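Local coordinates for spore germination protein GerM (Bacillus subtilis subsp. subtilis str. 168, PDB 6GZB) that is of unknown molecular function but affects both sporulation and germination, and carries two GerMN domains in tandem, at residues Ala79-Gln88 against Ala102-Val112; Asp117-Phe128 against Ser152-Gly162. All coordinates share one frame; numbering follows the deposited sequence.

Contact 1. Residues Ala79-Gln88 against Ala102-Val112; sequences AKQALEYLVQ and AVLPADTTVNV. With EDO (1,2-ethanediol), chain H.
K80 CB rests on V112 CG2 at 4.0 Å, where the helix meets the edge strand 110-112. The extended chain (CG anti to the backbone N, chi1 167°) carries CG, CD and CE past V110 O, CE coming nearest at 3.3 Å, and sets NZ beside N111 OD1 in a weak hydrogen bond; the K80 and N111 side chains point the same way. On the inner side of the helix, L83 crosses both valines at about a right angle, CD1 meeting V112 CG2 at 3.9 Å and CB meeting V110 CG1. Helix 79-84 thus packs against a strand of the mixed sheet in a GerMN domain, their axes 7.8 Å apart and 150° between directions. Beyond the helix the pairing is between backbones, a single bridge of V87 with L104. L86 O accepts from both V103 N and L104 N, each at 2.9 Å, the L104 donor lying above the carbonyl plane; Q88 N returns a bond to L104 O at 2.8 Å with an N-H...O angle of 163°. T109 OG1 and O1 of a 1,2-ethanediol, probably from the crystallisation liquor, are hydrogen-bonded at 2.7 Å, while a water links E84 OE1 to V110 N.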
loop_
_atom_site.group_PDB
_atom_site.type_symbol
_atom_site.label_atom_id
_atom_site.label_comp_id
_atom_site.label_asym_id
_atom_site.label_seq_id
_atom_site.Cartn_x
_atom_site.Cartn_y
_atom_site.Cartn_z
ATOM N N ALA A 79 13.982 -10.549 -4.774
ATOM C CA ALA A 79 12.976 -10.769 -3.750
ATOM C C ALA A 79 13.638 -10.993 -2.404
ATOM O O ALA A 79 13.247 -10.402 -1.397
ATOM C CB ALA A 79 12.111 -11.958 -4.117
ATOM N N LYS A 80 14.657 -11.838 -2.391
ATOM C CA LYS A 80 15.444 -12.063 -1.188
ATOM C C LYS A 80 16.125 -10.775 -0.728
ATOM O O LYS A 80 16.165 -10.456 0.463
ATOM C CB LYS A 80 16.489 -13.143 -1.456
ATOM C CG LYS A 80 17.554 -13.254 -0.387
ATOM C CD LYS A 80 18.577 -14.300 -0.793
ATOM C CE LYS A 80 19.650 -14.460 0.271
ATOM N NZ LYS A 80 20.215 -15.831 0.270
ATOM N N GLN A 81 16.661 -10.030 -1.679
ATOM C CA GLN A 81 17.377 -8.806 -1.351
ATOM C C GLN A 81 16.435 -7.798 -0.704
ATOM O O GLN A 81 16.789 -7.142 0.273
ATOM C CB GLN A 81 17.990 -8.205 -2.611
ATOM C CG GLN A 81 18.811 -6.954 -2.345
ATOM C CD GLN A 81 19.096 -6.190 -3.609
ATOM O OE1 GLN A 81 18.228 -6.044 -4.470
ATOM N NE2 GLN A 81 20.332 -5.723 -3.745
ATOM N N ALA A 82 15.226 -7.689 -1.251
ATOM C CA ALA A 82 14.237 -6.751 -0.727
ATOM C C ALA A 82 13.940 -7.041 0.748
ATOM O O ALA A 82 13.907 -6.129 1.568
ATOM C CB ALA A 82 12.964 -6.815 -1.550
ATOM N N LEU A 83 13.791 -8.316 1.093
ATOM C CA LEU A 83 13.566 -8.701 2.482
ATOM C C LEU A 83 14.785 -8.412 3.355
ATOM O O LEU A 83 14.647 -8.029 4.517
ATOM C CB LEU A 83 13.211 -10.181 2.578
ATOM C CG LEU A 83 11.882 -10.586 1.931
ATOM C CD1 LEU A 83 11.560 -12.029 2.299
ATOM C CD2 LEU A 83 10.751 -9.670 2.365
ATOM N N GLU A 84 15.977 -8.614 2.808
ATOM C CA GLU A 84 17.211 -8.330 3.544
ATOM C C GLU A 84 17.295 -6.857 3.903
ATOM O O GLU A 84 17.896 -6.481 4.914
ATOM C CB GLU A 84 18.443 -8.737 2.722
ATOM C CG GLU A 84 18.850 -10.192 2.910
ATOM C CD GLU A 84 19.701 -10.746 1.776
ATOM O OE1 GLU A 84 19.997 -11.960 1.800
ATOM O OE2 GLU A 84 20.054 -9.994 0.846
ATOM N N TYR A 85 16.676 -6.020 3.077
ATOM C CA TYR A 85 16.673 -4.581 3.326
ATOM C C TYR A 85 15.521 -4.145 4.224
ATOM O O TYR A 85 15.283 -2.951 4.403
ATOM C CB TYR A 85 16.645 -3.824 2.003
ATOM C CG TYR A 85 18.027 -3.554 1.454
ATOM C CD1 TYR A 85 18.753 -4.555 0.820
ATOM C CD2 TYR A 85 18.622 -2.311 1.596
ATOM C CE1 TYR A 85 20.015 -4.315 0.320
ATOM C CE2 TYR A 85 19.875 -2.057 1.074
ATOM C CZ TYR A 85 20.576 -3.071 0.460
ATOM O OH TYR A 85 21.837 -2.844 -0.035
ATOM N N LEU A 86 14.827 -5.116 4.814
ATOM C CA LEU A 86 13.881 -4.837 5.885
ATOM C C LEU A 86 14.510 -5.090 7.256
ATOM O O LEU A 86 13.867 -4.889 8.282
ATOM C CB LEU A 86 12.643 -5.727 5.742
ATOM C CG LEU A 86 11.836 -5.563 4.463
ATOM C CD1 LEU A 86 10.672 -6.532 4.449
ATOM C CD2 LEU A 86 11.343 -4.129 4.330
ATOM N N VAL A 87 15.727 -5.625 7.269
ATOM C CA VAL A 87 16.315 -6.101 8.519
ATOM C C VAL A 87 16.965 -4.951 9.276
ATOM O O VAL A 87 17.797 -4.230 8.731
ATOM C CB VAL A 87 17.360 -7.204 8.284
ATOM C CG1 VAL A 87 17.958 -7.654 9.613
ATOM C CG2 VAL A 87 16.731 -8.374 7.545
ATOM N N GLN A 88 16.522 -4.754 10.512
ATOM C CA GLN A 88 17.125 -3.788 11.427
ATOM C C GLN A 88 18.633 -4.002 11.538
ATOM O O GLN A 88 19.104 -5.121 11.766
ATOM C CB GLN A 88 16.470 -3.907 12.807
ATOM C CG GLN A 88 17.283 -3.320 13.958
ATOM C CD GLN A 88 17.192 -1.809 14.036
ATOM O OE1 GLN A 88 16.100 -1.243 13.979
ATOM N NE2 GLN A 88 18.341 -1.144 14.169
ATOM N N ALA A 102 13.213 0.098 10.360
ATOM C CA ALA A 102 13.228 -1.220 9.759
ATOM C C ALA A 102 12.280 -2.149 10.501
ATOM O O ALA A 102 11.679 -1.766 11.505
ATOM C CB ALA A 102 14.637 -1.773 9.756
ATOM N N VAL A 103 12.119 -3.363 9.993
ATOM C CA VAL A 103 10.972 -4.196 10.368
ATOM C C VAL A 103 11.393 -5.521 11.006
ATOM O O VAL A 103 10.842 -5.939 12.019
ATOM C CB VAL A 103 10.098 -4.502 9.137
ATOM C CG1 VAL A 103 8.956 -5.438 9.507
ATOM C CG2 VAL A 103 9.550 -3.218 8.547
ATOM N N LEU A 104 12.306 -6.226 10.360
ATOM C CA LEU A 104 12.730 -7.535 10.848
ATOM C C LEU A 104 13.835 -7.374 11.886
ATOM O O LEU A 104 14.628 -6.432 11.813
ATOM C CB LEU A 104 13.223 -8.396 9.691
ATOM C CG LEU A 104 12.194 -8.635 8.587
ATOM C CD1 LEU A 104 12.822 -9.387 7.422
ATOM C CD2 LEU A 104 10.980 -9.372 9.141
ATOM N N PRO A 105 13.874 -8.278 12.876
ATOM C CA PRO A 105 14.869 -8.203 13.947
ATOM C C PRO A 105 16.291 -8.344 13.428
ATOM O O PRO A 105 16.519 -8.991 12.403
ATOM C CB PRO A 105 14.503 -9.380 14.851
ATOM C CG PRO A 105 13.060 -9.656 14.557
ATOM C CD PRO A 105 12.903 -9.362 13.099
ATOM N N ALA A 106 17.236 -7.714 14.121
ATOM C CA ALA A 106 18.643 -7.744 13.725
ATOM C C ALA A 106 19.130 -9.173 13.555
ATOM O O ALA A 106 18.715 -10.075 14.285
ATOM C CB ALA A 106 19.501 -7.021 14.757
ATOM N N ASP A 107 19.965 -9.370 12.540
ATOM C CA ASP A 107 20.629 -10.643 12.296
ATOM C C ASP A 107 19.681 -11.701 11.734
ATOM O O ASP A 107 20.060 -12.860 11.595
ATOM C CB ASP A 107 21.304 -11.160 13.569
ATOM C CG ASP A 107 22.390 -10.230 14.075
ATOM O OD1 ASP A 107 23.279 -9.856 13.280
ATOM O OD2 ASP A 107 22.354 -9.876 15.275
ATOM N N THR A 108 18.477 -11.293 11.344
ATOM C CA THR A 108 17.606 -12.171 10.568
ATOM C C THR A 108 18.160 -12.356 9.161
ATOM O O THR A 108 18.545 -11.389 8.507
ATOM C CB THR A 108 16.169 -11.622 10.487
ATOM O OG1 THR A 108 15.636 -11.465 11.810
ATOM C CG2 THR A 108 15.282 -12.572 9.695
ATOM N N THR A 109 18.257 -13.610 8.724
ATOM C CA THR A 109 18.587 -13.926 7.333
ATOM C C THR A 109 17.420 -14.678 6.699
ATOM O O THR A 109 16.532 -15.148 7.402
ATOM C CB THR A 109 19.856 -14.797 7.240
ATOM O OG1 THR A 109 19.627 -16.051 7.894
ATOM C CG2 THR A 109 21.045 -14.088 7.894
ATOM N N VAL A 110 17.413 -14.787 5.375
ATOM C CA VAL A 110 16.246 -15.320 4.685
ATOM C C VAL A 110 16.600 -15.894 3.321
ATOM O O VAL A 110 17.477 -15.379 2.635
ATOM C CB VAL A 110 15.159 -14.237 4.515
ATOM C CG1 VAL A 110 15.640 -13.140 3.577
ATOM C CG2 VAL A 110 13.855 -14.852 4.017
ATOM N N ASN A 111 15.939 -16.994 2.963
ATOM C CA ASN A 111 15.895 -17.488 1.592
ATOM C C ASN A 111 14.490 -17.309 1.015
ATOM O O ASN A 111 13.491 -17.439 1.724
ATOM C CB ASN A 111 16.261 -18.974 1.548
ATOM C CG ASN A 111 17.651 -19.247 2.080
ATOM O OD1 ASN A 111 18.605 -18.553 1.740
ATOM N ND2 ASN A 111 17.775 -20.271 2.910
ATOM N N VAL A 112 14.421 -17.074 -0.288
ATOM C CA VAL A 112 13.146 -16.929 -0.964
ATOM C C VAL A 112 13.073 -17.882 -2.145
ATOM O O VAL A 112 13.905 -17.847 -3.048
ATOM C CB VAL A 112 12.910 -15.486 -1.456
ATOM C CG1 VAL A 112 11.567 -15.387 -2.163
ATOM C CG2 VAL A 112 12.966 -14.518 -0.281
HETATM C C1 EDO H . 18.492 -19.328 6.202
HETATM O O1 EDO H . 18.653 -17.901 6.207
HETATM C C2 EDO H . 17.594 -19.773 7.350
HETATM O O2 EDO H . 16.941 -21.009 7.029
HETATM O O HOH W 1 19.676 -13.005 4.350
HETATM O O HOH W 2 21.000 -6.936 11.004
HETATM O O HOH W 3 15.380 0.696 12.029
#

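Contact 2. Residues Asp117-Phe128 against Ser152-Gly162; sequences DGTAIADFSNEF and SIDKVKLRING
Two neighbouring parallel strands, 119-124 and 155-160, form this contact at the centre of the four-stranded mixed sheet, joined by helix 136-147 in a beta-alpha-beta crossover. Six bridges, T119-K155 through F124-I160, and an axis angle of 19° establish the pairing; A120 N to K155 O, at 2.8 Å and 173°, is nearly straight. On the helix-facing side A120 CB presses into I153 CG2 at 3.5 Å, tighter than usual for carbons. On the other side I121 CG2 sits over one face of the R159 guanidinium, 3.7 Å from NE, buried without a polar partner. D123, its CG anti to the backbone N (chi1 -168°), takes G162 N on the syn side of OD1 at 2.8 Å, tilted from the carboxylate plane; OD2 reaches R159 NH1 through a water. K155 folds back at chi3 and chi4: NZ hydrogen-bonds D117 O across the contact at 3.0 Å and salt-bridges D154 OD1, its chain neighbour, at 3.2 Å. A methionine in place of K155 would probably leave the D154 carboxylate without its charged mate and D117 O without this donor. The K155-D117 bond ties the Asx turn to strand 155-160, and D154 probably helps hold the ammonium there.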
loop_
_atom_site.group_PDB
_atom_site.type_symbol
_atom_site.label_atom_id
_atom_site.label_comp_id
_atom_site.label_asym_id
_atom_site.label_seq_id
_atom_site.Cartn_x
_atom_site.Cartn_y
_atom_site.Cartn_z
ATOM N N ASP A 117 3.411 -21.007 -9.596
ATOM C CA ASP A 117 2.037 -20.595 -9.347
ATOM C C ASP A 117 1.932 -19.186 -8.752
ATOM O O ASP A 117 0.827 -18.691 -8.512
ATOM C CB ASP A 117 1.332 -21.602 -8.428
ATOM C CG ASP A 117 1.891 -21.606 -7.011
ATOM O OD1 ASP A 117 2.914 -20.938 -6.750
ATOM O OD2 ASP A 117 1.317 -22.314 -6.161
ATOM N N GLY A 118 3.073 -18.548 -8.510
ATOM C CA GLY A 118 3.083 -17.176 -7.998
ATOM C C GLY A 118 3.316 -17.097 -6.496
ATOM O O GLY A 118 3.323 -16.013 -5.919
ATOM N N THR A 119 3.552 -18.244 -5.871
ATOM C CA THR A 119 3.778 -18.310 -4.437
ATOM C C THR A 119 5.250 -18.098 -4.140
ATOM O O THR A 119 6.106 -18.765 -4.714
ATOM C CB THR A 119 3.362 -19.683 -3.871
ATOM O OG1 THR A 119 1.956 -19.863 -4.048
ATOM C CG2 THR A 119 3.696 -19.783 -2.392
ATOM N N ALA A 120 5.544 -17.171 -3.236
ATOM C CA ALA A 120 6.896 -17.031 -2.716
ATOM C C ALA A 120 6.962 -17.585 -1.314
ATOM O O ALA A 120 6.128 -17.258 -0.466
ATOM C CB ALA A 120 7.319 -15.574 -2.718
ATOM N N ILE A 121 7.951 -18.436 -1.076
ATOM C CA ILE A 121 8.174 -18.981 0.246
ATOM C C ILE A 121 9.375 -18.291 0.873
ATOM O O ILE A 121 10.493 -18.373 0.363
ATOM C CB ILE A 121 8.409 -20.504 0.190
ATOM C CG1 ILE A 121 7.147 -21.206 -0.318
ATOM C CG2 ILE A 121 8.762 -21.037 1.566
ATOM C CD1 ILE A 121 7.379 -22.619 -0.795
ATOM N N ALA A 122 9.127 -17.561 1.950
ATOM C CA ALA A 122 10.182 -16.832 2.629
ATOM C C ALA A 122 10.585 -17.589 3.874
ATOM O O ALA A 122 9.805 -17.696 4.819
ATOM C CB ALA A 122 9.709 -15.434 2.993
ATOM N N ASP A 123 11.806 -18.117 3.865
ATOM C CA ASP A 123 12.280 -18.991 4.936
ATOM C C ASP A 123 13.326 -18.240 5.756
ATOM O O ASP A 123 14.404 -17.933 5.265
ATOM C CB ASP A 123 12.878 -20.274 4.337
ATOM C CG ASP A 123 13.132 -21.363 5.380
ATOM O OD1 ASP A 123 12.917 -21.114 6.586
ATOM O OD2 ASP A 123 13.605 -22.453 5.001
ATOM N N PHE A 124 12.978 -17.920 6.997
ATOM C CA PHE A 124 13.776 -17.014 7.822
ATOM C C PHE A 124 14.613 -17.800 8.828
ATOM O O PHE A 124 14.243 -18.896 9.249
ATOM C CB PHE A 124 12.860 -16.040 8.579
ATOM C CG PHE A 124 12.132 -15.072 7.689
ATOM C CD1 PHE A 124 12.730 -13.886 7.299
ATOM C CD2 PHE A 124 10.826 -15.317 7.291
ATOM C CE1 PHE A 124 12.057 -12.984 6.495
ATOM C CE2 PHE A 124 10.145 -14.415 6.481
ATOM C CZ PHE A 124 10.761 -13.244 6.090
ATOM N N SER A 125 15.707 -17.197 9.270
ATOM C CA SER A 125 16.457 -17.715 10.398
ATOM C C SER A 125 15.702 -17.464 11.705
ATOM O O SER A 125 14.684 -16.770 11.721
ATOM C CB SER A 125 17.838 -17.069 10.446
ATOM O OG SER A 125 17.767 -15.723 10.879
ATOM N N ASN A 126 16.226 -18.003 12.802
ATOM C CA ASN A 126 15.507 -18.012 14.069
ATOM C C ASN A 126 15.401 -16.634 14.707
ATOM O O ASN A 126 14.523 -16.404 15.549
ATOM C CB ASN A 126 16.152 -18.985 15.054
ATOM C CG ASN A 126 15.241 -19.312 16.223
ATOM O OD1 ASN A 126 15.490 -18.899 17.358
ATOM N ND2 ASN A 126 14.141 -19.996 15.939
ATOM N N GLU A 127 16.291 -15.722 14.324
ATOM C CA GLU A 127 16.228 -14.334 14.817
ATOM C C GLU A 127 14.909 -13.650 14.452
ATOM O O GLU A 127 14.525 -12.650 15.074
ATOM C CB GLU A 127 17.387 -13.516 14.253
ATOM C CG GLU A 127 18.727 -13.832 14.890
ATOM C CD GLU A 127 19.417 -15.021 14.256
ATOM O OE1 GLU A 127 18.854 -15.613 13.305
ATOM O OE2 GLU A 127 20.539 -15.345 14.699
ATOM N N PHE A 128 14.234 -14.177 13.429
ATOM C CA PHE A 128 12.917 -13.688 13.021
ATOM C C PHE A 128 11.957 -13.575 14.206
ATOM O O PHE A 128 11.026 -12.767 14.185
ATOM C CB PHE A 128 12.329 -14.619 11.954
ATOM C CG PHE A 128 10.991 -14.178 11.424
ATOM C CD1 PHE A 128 10.911 -13.275 10.378
ATOM C CD2 PHE A 128 9.810 -14.714 11.931
ATOM C CE1 PHE A 128 9.683 -12.896 9.860
ATOM C CE2 PHE A 128 8.579 -14.353 11.408
ATOM C CZ PHE A 128 8.513 -13.432 10.383
ATOM N N SER A 152 6.155 -11.705 -10.408
ATOM C CA SER A 152 6.209 -13.155 -10.279
ATOM C C SER A 152 5.677 -13.647 -8.931
ATOM O O SER A 152 5.566 -14.849 -8.725
ATOM C CB SER A 152 7.645 -13.643 -10.458
ATOM O OG SER A 152 8.489 -13.162 -9.420
ATOM N N ILE A 153 5.361 -12.726 -8.021
ATOM C CA ILE A 153 4.857 -13.098 -6.700
ATOM C C ILE A 153 3.512 -12.428 -6.410
ATOM O O ILE A 153 3.411 -11.198 -6.376
ATOM C CB ILE A 153 5.858 -12.705 -5.602
ATOM C CG1 ILE A 153 7.222 -13.336 -5.873
ATOM C CG2 ILE A 153 5.364 -13.165 -4.243
ATOM C CD1 ILE A 153 8.343 -12.761 -5.034
ATOM N N ASP A 154 2.479 -13.231 -6.169
ATOM C CA ASP A 154 1.216 -12.681 -5.681
ATOM C C ASP A 154 0.699 -13.346 -4.415
ATOM O O ASP A 154 -0.313 -12.928 -3.874
ATOM C CB ASP A 154 0.145 -12.720 -6.772
ATOM C CG ASP A 154 0.095 -14.045 -7.491
ATOM O OD1 ASP A 154 0.238 -15.089 -6.822
ATOM O OD2 ASP A 154 -0.062 -14.042 -8.731
ATOM N N LYS A 155 1.429 -14.337 -3.910
ATOM C CA LYS A 155 1.064 -15.011 -2.664
ATOM C C LYS A 155 2.326 -15.323 -1.884
ATOM O O LYS A 155 3.393 -15.519 -2.469
ATOM C CB LYS A 155 0.342 -16.335 -2.951
ATOM C CG LYS A 155 -1.042 -16.191 -3.556
ATOM C CD LYS A 155 -1.644 -17.555 -3.878
ATOM C CE LYS A 155 -0.794 -18.343 -4.869
ATOM N NZ LYS A 155 -1.056 -17.937 -6.276
ATOM N N VAL A 156 2.192 -15.436 -0.570
ATOM C CA VAL A 156 3.362 -15.557 0.286
ATOM C C VAL A 156 3.146 -16.632 1.341
ATOM O O VAL A 156 2.067 -16.735 1.927
ATOM C CB VAL A 156 3.683 -14.211 0.973
ATOM C CG1 VAL A 156 4.774 -14.382 2.009
ATOM C CG2 VAL A 156 4.091 -13.172 -0.062
ATOM N N LYS A 157 4.183 -17.424 1.578
ATOM C CA LYS A 157 4.197 -18.373 2.678
ATOM C C LYS A 157 5.431 -18.107 3.522
ATOM O O LYS A 157 6.504 -17.803 2.998
ATOM C CB LYS A 157 4.246 -19.808 2.155
ATOM C CG LYS A 157 2.930 -20.320 1.590
ATOM C CD LYS A 157 3.068 -21.772 1.158
ATOM C CE LYS A 157 1.904 -22.234 0.291
ATOM N NZ LYS A 157 0.604 -22.185 1.013
ATOM N N LEU A 158 5.272 -18.209 4.835
ATOM C CA LEU A 158 6.341 -17.865 5.763
ATOM C C LEU A 158 6.881 -19.130 6.427
ATOM O O LEU A 158 6.118 -20.010 6.799
ATOM C CB LEU A 158 5.807 -16.910 6.830
ATOM C CG LEU A 158 5.874 -15.391 6.600
ATOM C CD1 LEU A 158 6.052 -14.997 5.149
ATOM C CD2 LEU A 158 4.657 -14.700 7.185
ATOM N N ARG A 159 8.199 -19.230 6.549
ATOM C CA ARG A 159 8.803 -20.305 7.325
ATOM C C ARG A 159 9.880 -19.773 8.245
ATOM O O ARG A 159 10.494 -18.743 7.966
ATOM C CB ARG A 159 9.406 -21.356 6.395
ATOM C CG ARG A 159 8.375 -22.170 5.635
ATOM C CD ARG A 159 9.041 -23.075 4.614
ATOM N NE ARG A 159 8.066 -23.877 3.887
ATOM C CZ ARG A 159 8.377 -24.838 3.026
ATOM N NH1 ARG A 159 9.645 -25.174 2.816
ATOM N NH2 ARG A 159 7.411 -25.493 2.406
ATOM N N ILE A 160 10.116 -20.490 9.339
ATOM C CA ILE A 160 11.309 -20.279 10.158
ATOM C C ILE A 160 12.138 -21.562 10.203
ATOM O O ILE A 160 11.659 -22.606 10.640
ATOM C CB ILE A 160 10.946 -19.860 11.590
ATOM C CG1 ILE A 160 10.072 -18.608 11.574
ATOM C CG2 ILE A 160 12.203 -19.611 12.412
ATOM C CD1 ILE A 160 9.538 -18.234 12.943
ATOM N N ASN A 161 13.350 -21.493 9.663
ATOM C CA ASN A 161 14.215 -22.658 9.546
ATOM C C ASN A 161 13.481 -23.854 8.941
ATOM O O ASN A 161 13.638 -24.981 9.392
ATOM C CB ASN A 161 14.794 -23.015 10.913
ATOM C CG ASN A 161 15.944 -22.102 11.314
ATOM O OD1 ASN A 161 16.045 -21.677 12.467
ATOM N ND2 ASN A 161 16.808 -21.779 10.354
ATOM N N GLY A 162 12.669 -23.593 7.921
ATOM C CA GLY A 162 12.022 -24.648 7.156
ATOM C C GLY A 162 10.688 -25.093 7.736
ATOM O O GLY A 162 9.938 -25.819 7.087
HETATM O O HOH W 4 12.240 -24.031 3.642
HETATM O O HOH W 5 18.507 -19.905 12.752
#

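Contact 1 and contact 2 follow one another along the chain and share one sheet, their centres 11 Å apart. Strand 110-114, reached by contact 1, runs antiparallel beside strand 119-124 of contact 2. D123 N lies 2.8 Å from N111 O and S125 N 2.9 Å from T109 O, both probable hydrogen bonds, so the backbones of D123 and S125 join the two contacts. A122 touches both L83 and L147, placing helices 78-84 and 136-147 over the same sheet face. The molecular function is unknown, and nothing in the geometry marks a catalytic site; the 1,2-ethanediol bound to T109 also comes within 3.4 Å of N161 (O2 to ND2), and an acetate lies about 4 Å from the R159 side chain, both probably from crystallisation.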